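Local coordinates for regulator of G-protein signaling 1 (Homo sapiens, PDB 2BV1) that drives G protein alpha subunits into their inactive, GDP-bound form by raising their GTPase activity, and so damps signalling from G protein-coupled receptors, at residues Lys101-Lys104 with Cys110-Glu113; Lys28-Gln33 with Glu50-Trp55; Gly40-Ser45 with Leu131-Tyr136. All coordinates share one frame; numbering follows the deposited sequence. Where two conformers were deposited one is given.

Contact 1: Lys101-Lys104 with Cys110-Glu113; sequences KKIK and CFDE
Lys-102 lays its aliphatic chain along Cys-110, passing both its sulfur and its carbonyl oxygen. Lys-102 CB lies 3.7 Å from Cys-110 SG, and farther out Lys-102 CD comes within 3.4 Å of Cys-110 O. Because CG stands anti to the carbonyl carbon (chi1 -66°) and the chain is extended beyond it, the ammonium group is carried past the cysteine to the start of helix 112-131. There the side chain lies nearly perpendicular to that of Glu-113, with Lys-102 NZ 4.0 Å from Glu-113 OE2, too far for a salt bridge but near enough for the opposite charges probably to attract.

One water gathers the polar groups at this end. It accepts from Lys-102 NZ at 2.6 Å and from the Glu-113 backbone N at 3.0 Å, and donates to Cys-110 O. Cys-110 and Glu-113 are three residues apart, so the water links a carbonyl and an amide across the turn that leads into the helix.

The apolar half of the contact centres on the end of Ile-103, which turns inward. Ile-103 CD1 reaches Cys-110 SG at 3.6 Å and Phe-111 CZ at 3.7 Å. Cys-110 SG, anti to its own backbone N, is also set over the centre of one face of the Phe-111 ring, so that sulfur, methyl and ring pack as one small group.

Phe-111 faces into the bundle half of this RGS domain. Its ring meets Tyr-61 edge-to-face and touches Phe-54 and Cys-58 of helix 50-62, Ala-73 and Ile-76 of helix 69-81 and Thr-99 of helix 93-103, while Ile-103 leans on Tyr-77; the contact thus packs the loop between helix 93-103 and helix 112-131 against helices 50-62 and 69-81.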
loop_
_atom_site.group_PDB
_atom_site.type_symbol
_atom_site.label_atom_id
_atom_site.label_comp_id
_atom_site.label_asym_id
_atom_site.label_seq_id
_atom_site.Cartn_x
_atom_site.Cartn_y
_atom_site.Cartn_z
ATOM N N LYS A 101 -12.317 -16.045 -5.026
ATOM C CA LYS A 101 -13.540 -16.254 -5.763
ATOM C C LYS A 101 -13.827 -15.107 -6.733
ATOM O O LYS A 101 -14.335 -15.349 -7.833
ATOM C CB LYS A 101 -14.727 -16.413 -4.808
ATOM C CG LYS A 101 -14.886 -17.809 -4.251
ATOM N N LYS A 102 -13.537 -13.868 -6.331
ATOM C CA LYS A 102 -13.746 -12.713 -7.216
ATOM C C LYS A 102 -12.800 -12.729 -8.443
ATOM O O LYS A 102 -13.111 -12.130 -9.478
ATOM C CB LYS A 102 -13.606 -11.417 -6.429
ATOM C CG LYS A 102 -14.712 -11.250 -5.391
ATOM C CD LYS A 102 -14.459 -10.131 -4.398
ATOM C CE LYS A 102 -15.794 -9.723 -3.736
ATOM N NZ LYS A 102 -15.703 -8.439 -2.998
ATOM N N ILE A 103 -11.674 -13.441 -8.323
ATOM C CA ILE A 103 -10.596 -13.426 -9.317
ATOM C C ILE A 103 -11.054 -14.040 -10.630
ATOM O O ILE A 103 -10.598 -13.640 -11.694
ATOM C CB ILE A 103 -9.330 -14.225 -8.810
ATOM C CG1 ILE A 103 -8.701 -13.555 -7.593
ATOM C CG2 ILE A 103 -8.269 -14.389 -9.923
ATOM C CD1 ILE A 103 -8.572 -12.047 -7.671
ATOM N N LYS A 104 -11.947 -15.018 -10.537
ATOM C CA LYS A 104 -12.378 -15.783 -11.688
ATOM C C LYS A 104 -13.328 -14.996 -12.605
ATOM O O LYS A 104 -13.522 -15.390 -13.749
ATOM C CB LYS A 104 -13.082 -17.064 -11.227
ATOM C CG LYS A 104 -12.254 -18.020 -10.359
ATOM C CD LYS A 104 -13.184 -18.930 -9.534
ATOM C CE LYS A 104 -12.613 -20.332 -9.322
ATOM N NZ LYS A 104 -13.380 -21.351 -10.139
ATOM N N CYS A 110 -12.987 -5.731 -7.094
ATOM C CA CYS A 110 -12.510 -7.040 -6.685
ATOM C C CYS A 110 -11.650 -7.034 -5.379
ATOM O O CYS A 110 -11.844 -7.887 -4.497
ATOM C CB CYS A 110 -11.720 -7.663 -7.868
ATOM S SG CYS A 110 -10.855 -9.220 -7.558
ATOM N N PHE A 111 -10.685 -6.114 -5.303
ATOM C CA PHE A 111 -9.687 -6.098 -4.239
ATOM C C PHE A 111 -9.987 -5.120 -3.093
ATOM O O PHE A 111 -9.136 -4.971 -2.190
ATOM C CB PHE A 111 -8.278 -5.778 -4.814
ATOM C CG PHE A 111 -7.778 -6.812 -5.746
ATOM C CD1 PHE A 111 -7.363 -8.051 -5.255
ATOM C CD2 PHE A 111 -7.733 -6.575 -7.119
ATOM C CE1 PHE A 111 -6.920 -9.049 -6.112
ATOM C CE2 PHE A 111 -7.312 -7.560 -7.990
ATOM C CZ PHE A 111 -6.888 -8.787 -7.505
ATOM N N ASP A 112 -11.159 -4.473 -3.139
ATOM C CA ASP A 112 -11.577 -3.472 -2.132
ATOM C C ASP A 112 -11.532 -3.999 -0.691
ATOM O O ASP A 112 -11.106 -3.296 0.215
ATOM C CB ASP A 112 -12.991 -2.996 -2.421
ATOM C CG ASP A 112 -13.059 -2.008 -3.592
ATOM O OD1 ASP A 112 -12.016 -1.690 -4.203
ATOM O OD2 ASP A 112 -14.176 -1.543 -3.864
ATOM N N GLU A 113 -11.955 -5.235 -0.482
ATOM C CA GLU A 113 -11.977 -5.805 0.868
ATOM C C GLU A 113 -10.553 -6.046 1.368
ATOM O O GLU A 113 -10.174 -5.645 2.475
ATOM C CB GLU A 113 -12.797 -7.100 0.916
ATOM C CG GLU A 113 -14.285 -6.929 1.180
ATOM C CD GLU A 113 -15.011 -8.268 1.325
ATOM O OE1 GLU A 113 -14.375 -9.267 1.791
ATOM O OE2 GLU A 113 -16.221 -8.325 0.972
HETATM O O HOH W 1 -13.854 -6.768 -2.309
#

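Contact 2: Lys28-Gln33 with Glu50-Trp55; sequences KLLANQ and ENIEFW
The indole of Trp-55 carries Leu-30 on one face, in a CH-pi contact made by the methyl CD1. Leu-30 CD1 sits 3.9 Å from the centroid of the six-membered ring of Trp-55 and only 5° off the ring normal, and so lies almost squarely over the benzo half and toward the rim of the indole as a whole. The neighbouring ring carbons are nearly equidistant from the methyl, with Trp-55 CH2 at 4.0 Å from Leu-30 CD1. Leu-30 CB stands just beyond the rim of the ring, 4.1 Å from Trp-55 CH2, so the methyl alone lies over the face. With CG of Trp-55 anti to the backbone N (chi1 -172°), the indole is directed out from helix 50-62 to meet a leucine reaching back from helix 26-31.

The other branch of Leu-30 serves a second partner. Leu-30 CD2 lies 4.0 Å from Ile-52 CD1, the two side chains running antiparallel, side by side. Ile-52 and Trp-55 are three residues apart on helix 50-62, and the forked end of Leu-30 is shared between them. In the RGS fold this is where the terminal subdomain, here helix 26-31, meets the first helix of the four-helix bundle. An alanine in place of Trp-55 would take away the indole face and is likely to leave Leu-30 CD1 without its ring partner, opening a gap between the two helices.

Phe-39 of helix 33-45 touches both Leu-30 and Ile-52, adding an aromatic side chain to the cluster, and Leu-43 of the same helix also packs on Ile-52. The Leu-30 backbone O accepts a hydrogen bond from Gln-36 NE2, while Gln-115 of helix 112-131 touches Trp-55.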
loop_
_atom_site.group_PDB
_atom_site.type_symbol
_atom_site.label_atom_id
_atom_site.label_comp_id
_atom_site.label_asym_id
_atom_site.label_seq_id
_atom_site.Cartn_x
_atom_site.Cartn_y
_atom_site.Cartn_z
ATOM N N LYS A 28 -2.829 11.215 3.905
ATOM C CA LYS A 28 -2.006 12.338 3.424
ATOM C C LYS A 28 -0.613 11.858 3.033
ATOM O O LYS A 28 -0.068 12.281 2.016
ATOM C CB LYS A 28 -1.888 13.471 4.447
ATOM C CG LYS A 28 -3.208 14.024 4.903
ATOM C CD LYS A 28 -3.082 15.485 5.317
ATOM C CE LYS A 28 -4.372 16.011 5.914
ATOM N NZ LYS A 28 -4.373 17.485 5.844
ATOM N N LEU A 29 -0.035 10.948 3.800
ATOM C CA LEU A 29 1.262 10.412 3.414
ATOM C C LEU A 29 1.194 9.731 2.008
ATOM O O LEU A 29 2.060 9.964 1.129
ATOM C CB LEU A 29 1.759 9.414 4.477
ATOM C CG LEU A 29 3.038 8.615 4.207
ATOM C CD1 LEU A 29 4.302 9.493 4.104
ATOM C CD2 LEU A 29 3.182 7.568 5.296
ATOM N N LEU A 30 0.176 8.891 1.806
ATOM C CA LEU A 30 0.046 8.182 0.530
ATOM C C LEU A 30 -0.391 9.044 -0.659
ATOM O O LEU A 30 -0.256 8.598 -1.779
ATOM C CB LEU A 30 -0.875 6.961 0.657
ATOM C CG LEU A 30 -0.451 5.945 1.690
ATOM C CD1 LEU A 30 -1.539 4.907 1.789
ATOM C CD2 LEU A 30 0.876 5.302 1.444
ATOM N N ALA A 31 -0.952 10.240 -0.420
ATOM C CA ALA A 31 -1.343 11.129 -1.490
ATOM C C ALA A 31 -0.159 11.917 -2.096
ATOM O O ALA A 31 -0.313 12.563 -3.103
ATOM C CB ALA A 31 -2.387 12.092 -1.016
ATOM N N ASN A 32 0.992 11.867 -1.430
ATOM C CA ASN A 32 2.244 12.472 -1.858
ATOM C C ASN A 32 3.191 11.375 -2.408
ATOM O O ASN A 32 3.527 10.411 -1.727
ATOM C CB ASN A 32 2.873 13.213 -0.669
ATOM C CG ASN A 32 4.166 13.900 -1.034
ATOM O OD1 ASN A 32 5.221 13.267 -1.126
ATOM N ND2 ASN A 32 4.103 15.205 -1.233
ATOM N N GLN A 33 3.617 11.540 -3.658
ATOM C CA GLN A 33 4.438 10.517 -4.311
ATOM C C GLN A 33 5.742 10.300 -3.537
ATOM O O GLN A 33 6.194 9.160 -3.314
ATOM C CB GLN A 33 4.719 10.914 -5.768
ATOM C CG GLN A 33 4.608 9.778 -6.771
ATOM C CD GLN A 33 5.163 10.167 -8.137
ATOM O OE1 GLN A 33 5.606 11.294 -8.341
ATOM N NE2 GLN A 33 5.146 9.232 -9.068
ATOM N N GLU A 50 5.356 -5.450 0.977
ATOM C CA GLU A 50 4.245 -6.095 0.257
ATOM C C GLU A 50 2.949 -5.356 0.512
ATOM O O GLU A 50 2.064 -5.347 -0.335
ATOM C CB GLU A 50 4.081 -7.600 0.589
ATOM C CG GLU A 50 3.480 -7.969 1.972
ATOM C CD GLU A 50 4.506 -7.910 3.111
ATOM O OE1 GLU A 50 5.650 -7.427 2.877
ATOM O OE2 GLU A 50 4.164 -8.358 4.238
ATOM N N ASN A 51 2.847 -4.701 1.666
ATOM C CA ASN A 51 1.614 -3.986 2.017
ATOM C C ASN A 51 1.360 -2.786 1.143
ATOM O O ASN A 51 0.244 -2.590 0.646
ATOM C CB ASN A 51 1.578 -3.606 3.523
ATOM C CG ASN A 51 1.264 -4.779 4.393
ATOM O OD1 ASN A 51 0.674 -5.760 3.932
ATOM N ND2 ASN A 51 1.712 -4.737 5.640
ATOM N N ILE A 52 2.376 -1.936 0.974
ATOM C CA ILE A 52 2.187 -0.715 0.188
ATOM C C ILE A 52 2.170 -1.046 -1.300
ATOM O O ILE A 52 1.451 -0.444 -2.086
ATOM C CB ILE A 52 3.242 0.384 0.512
ATOM C CG1 ILE A 52 2.788 1.731 -0.093
ATOM C CG2 ILE A 52 4.634 0.016 -0.011
ATOM C CD1 ILE A 52 3.789 2.868 0.101
ATOM N N GLU A 53 2.961 -2.023 -1.680
ATOM C CA GLU A 53 2.984 -2.469 -3.059
ATOM C C GLU A 53 1.671 -3.061 -3.491
ATOM O O GLU A 53 1.150 -2.731 -4.558
ATOM C CB GLU A 53 4.108 -3.449 -3.225
ATOM C CG GLU A 53 5.414 -2.754 -3.178
ATOM C CD GLU A 53 6.541 -3.670 -3.519
ATOM O OE1 GLU A 53 6.339 -4.920 -3.523
ATOM O OE2 GLU A 53 7.637 -3.128 -3.766
ATOM N N PHE A 54 1.081 -3.887 -2.617
ATOM C CA PHE A 54 -0.265 -4.366 -2.850
ATOM C C PHE A 54 -1.240 -3.242 -2.963
ATOM O O PHE A 54 -2.033 -3.201 -3.908
ATOM C CB PHE A 54 -0.743 -5.356 -1.735
ATOM C CG PHE A 54 -2.133 -5.815 -1.922
ATOM C CD1 PHE A 54 -2.470 -6.621 -3.016
ATOM C CD2 PHE A 54 -3.157 -5.388 -1.058
ATOM C CE1 PHE A 54 -3.813 -7.047 -3.211
ATOM C CE2 PHE A 54 -4.464 -5.808 -1.229
ATOM C CZ PHE A 54 -4.826 -6.635 -2.322
ATOM N N TRP A 55 -1.183 -2.313 -2.008
ATOM C CA TRP A 55 -2.095 -1.177 -2.006
ATOM C C TRP A 55 -1.998 -0.350 -3.313
ATOM O O TRP A 55 -2.993 -0.055 -3.933
ATOM C CB TRP A 55 -1.842 -0.307 -0.761
ATOM C CG TRP A 55 -2.858 0.745 -0.599
ATOM C CD1 TRP A 55 -4.034 0.635 0.064
ATOM C CD2 TRP A 55 -2.812 2.089 -1.107
ATOM N NE1 TRP A 55 -4.726 1.808 -0.007
ATOM C CE2 TRP A 55 -4.002 2.716 -0.718
ATOM C CE3 TRP A 55 -1.876 2.815 -1.856
ATOM C CZ2 TRP A 55 -4.299 4.018 -1.053
ATOM C CZ3 TRP A 55 -2.165 4.123 -2.169
ATOM C CH2 TRP A 55 -3.369 4.714 -1.760
#

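Contact 3: Gly40-Ser45 with Leu131-Tyr136; sequences GSFLKS and LKSDIY
Phe-42 begins its contact at CB, which lies 4.0 Å from the terminal methyl CD1 of Ile-135. From there CG turns anti to the backbone N (chi1 167°), carrying the ring along the flank of helix 33-45 toward the turn before helix 134-142. The CD1-CE1 bond of the ring then meets Ser-133 obliquely: Phe-42 CD1 is 3.8 Å from Ser-133 CB, and Phe-42 CE1 approaches the same carbon at 3.7 Å. The hydroxyl oxygen OG of Ser-133 stands a little farther from the ring, 3.9 Å from Phe-42 CD1. The ring also meets that of Phe-130, with planes at about 55°, and Phe-42 touches Arg-129, both residues belonging to helix 112-131.

Ile-135 ends at the root of the phenylalanine, on the helix backbone. Ile-135 CD1 rests 3.9 Å from Phe-42 CA and lies close to the backbone N as well, so the methyl rides on the main chain of helix 33-45. No hydrogen bond joins the two segments; they meet through carbon.

The hydroxyls find their partners on their own side of the contact, some of them just outside the segments. Ser-133 OG takes the position between the backbone N and the carbonyl carbon, from where it accepts from Tyr-136 N at 3.3 Å in a nearly straight bond (174° at the hydrogen). The same oxygen is hydrogen-bonded to Phe-130 O, so the serine ties the last helix to the end of the preceding one while its CB packs on Phe-42. On the other segment Ser-45 OG donates back to Phe-42 O at 2.7 Å, and Ser-41 OG is bonded to Asn-37 O.

Ser-133 is thus a classical serine N-cap, and the packing around it belongs to the terminal subdomain of the RGS fold, where the final helix folds back on helix 33-45.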
loop_
_atom_site.group_PDB
_atom_site.type_symbol
_atom_site.label_atom_id
_atom_site.label_comp_id
_atom_site.label_asym_id
_atom_site.label_seq_id
_atom_site.Cartn_x
_atom_site.Cartn_y
_atom_site.Cartn_z
ATOM N N GLY A 40 7.507 3.615 1.687
ATOM C CA GLY A 40 7.960 2.439 0.993
ATOM C C GLY A 40 9.335 1.959 1.375
ATOM O O GLY A 40 9.537 0.753 1.583
ATOM N N SER A 41 10.315 2.891 1.403
ATOM C CA SER A 41 11.672 2.538 1.737
ATOM C C SER A 41 11.765 2.001 3.173
ATOM O O SER A 41 12.459 1.039 3.440
ATOM C CB SER A 41 12.604 3.754 1.576
ATOM O OG SER A 41 12.500 4.291 0.250
ATOM N N PHE A 42 11.072 2.649 4.092
ATOM C CA PHE A 42 11.001 2.180 5.514
ATOM C C PHE A 42 10.361 0.781 5.652
ATOM O O PHE A 42 10.872 -0.066 6.345
ATOM C CB PHE A 42 10.251 3.228 6.395
ATOM C CG PHE A 42 9.859 2.712 7.758
ATOM C CD1 PHE A 42 10.749 2.764 8.814
ATOM C CD2 PHE A 42 8.575 2.206 7.992
ATOM C CE1 PHE A 42 10.388 2.307 10.078
ATOM C CE2 PHE A 42 8.215 1.748 9.243
ATOM C CZ PHE A 42 9.112 1.811 10.283
ATOM N N LEU A 43 9.276 0.536 4.928
ATOM C CA LEU A 43 8.630 -0.786 4.919
ATOM C C LEU A 43 9.575 -1.848 4.369
ATOM O O LEU A 43 9.698 -2.947 4.933
ATOM C CB LEU A 43 7.314 -0.747 4.134
ATOM C CG LEU A 43 6.167 0.171 4.624
ATOM C CD1 LEU A 43 4.973 -0.063 3.790
ATOM C CD2 LEU A 43 5.820 -0.052 6.121
ATOM N N LYS A 44 10.299 -1.505 3.293
ATOM C CA LYS A 44 11.271 -2.401 2.711
ATOM C C LYS A 44 12.360 -2.717 3.738
ATOM O O LYS A 44 12.671 -3.877 3.948
ATOM C CB LYS A 44 11.850 -1.833 1.384
ATOM C CG LYS A 44 11.994 -2.883 0.295
ATOM C CD LYS A 44 12.331 -2.348 -1.126
ATOM C CE LYS A 44 12.710 -3.497 -2.070
ATOM N NZ LYS A 44 11.516 -4.207 -2.678
ATOM N N SER A 45 12.892 -1.717 4.431
ATOM C CA SER A 45 13.850 -2.002 5.519
ATOM C C SER A 45 13.301 -2.901 6.647
ATOM O O SER A 45 14.092 -3.516 7.369
ATOM C CB SER A 45 14.468 -0.713 6.122
ATOM O OG SER A 45 13.530 0.151 6.772
ATOM N N LEU A 131 6.549 7.103 11.623
ATOM C CA LEU A 131 6.561 8.472 12.088
ATOM C C LEU A 131 7.503 8.669 13.234
ATOM O O LEU A 131 7.840 9.795 13.556
ATOM C CB LEU A 131 5.153 8.957 12.448
ATOM C CG LEU A 131 4.102 9.022 11.339
ATOM C CD1 LEU A 131 2.767 9.388 11.905
ATOM C CD2 LEU A 131 4.525 10.032 10.265
ATOM N N LYS A 132 7.920 7.567 13.875
ATOM C CA LYS A 132 8.970 7.609 14.894
ATOM C C LYS A 132 10.331 7.134 14.396
ATOM O O LYS A 132 11.257 7.009 15.196
ATOM C CB LYS A 132 8.566 6.809 16.145
ATOM C CG LYS A 132 7.360 7.394 16.874
ATOM C CD LYS A 132 6.827 6.456 17.952
ATOM N N SER A 133 10.464 6.886 13.096
ATOM C CA SER A 133 11.741 6.401 12.523
ATOM C C SER A 133 12.732 7.510 12.259
ATOM O O SER A 133 12.367 8.656 12.105
ATOM C CB SER A 133 11.502 5.626 11.219
ATOM O OG SER A 133 10.990 6.442 10.179
ATOM N N ASP A 134 13.986 7.129 12.141
ATOM C CA ASP A 134 15.034 8.045 11.737
ATOM C C ASP A 134 14.792 8.586 10.353
ATOM O O ASP A 134 14.994 9.763 10.146
ATOM C CB ASP A 134 16.399 7.372 11.812
ATOM C CG ASP A 134 16.938 7.329 13.231
ATOM O OD1 ASP A 134 16.319 7.953 14.142
ATOM O OD2 ASP A 134 17.973 6.673 13.431
ATOM N N ILE A 135 14.304 7.723 9.451
ATOM C CA ILE A 135 14.015 8.085 8.087
ATOM C C ILE A 135 13.143 9.319 8.088
ATOM O O ILE A 135 13.538 10.360 7.548
ATOM C CB ILE A 135 13.333 6.893 7.269
ATOM C CG1 ILE A 135 14.410 5.915 6.824
ATOM C CG2 ILE A 135 12.673 7.434 5.989
ATOM C CD1 ILE A 135 13.939 4.791 5.851
ATOM N N TYR A 136 11.964 9.198 8.710
ATOM C CA TYR A 136 11.015 10.290 8.791
ATOM C C TYR A 136 11.546 11.512 9.562
ATOM O O TYR A 136 11.521 12.618 9.052
ATOM C CB TYR A 136 9.678 9.797 9.364
ATOM C CG TYR A 136 8.641 10.889 9.421
ATOM C CD1 TYR A 136 8.017 11.348 8.264
ATOM C CD2 TYR A 136 8.310 11.488 10.634
ATOM C CE1 TYR A 136 7.105 12.389 8.325
ATOM C CE2 TYR A 136 7.415 12.507 10.700
ATOM C CZ TYR A 136 6.796 12.950 9.556
ATOM O OH TYR A 136 5.900 13.966 9.607
#

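Contact 2 stands near the centre of the chain, about 4 Å from it, with contacts 1 and 3 on opposite sides of that centre, their own centres about 30 Å apart. Contact 1 belongs to the bundle and contact 3 to the terminal subdomain; contact 2 joins the two halves. It touches both: Phe-111 CD1 packs 4.1 Å from Phe-54 CZ, and Ile-52 CB lies 3.7 Å from Leu-43 CD1. Contacts 2 and 3 cross along the chain, segment 40-45 falling between the two segments of contact 2. The connection between Ser-45 and Glu-50 probably contributes to the surface that binds the G protein alpha subunit, as in related RGS domains.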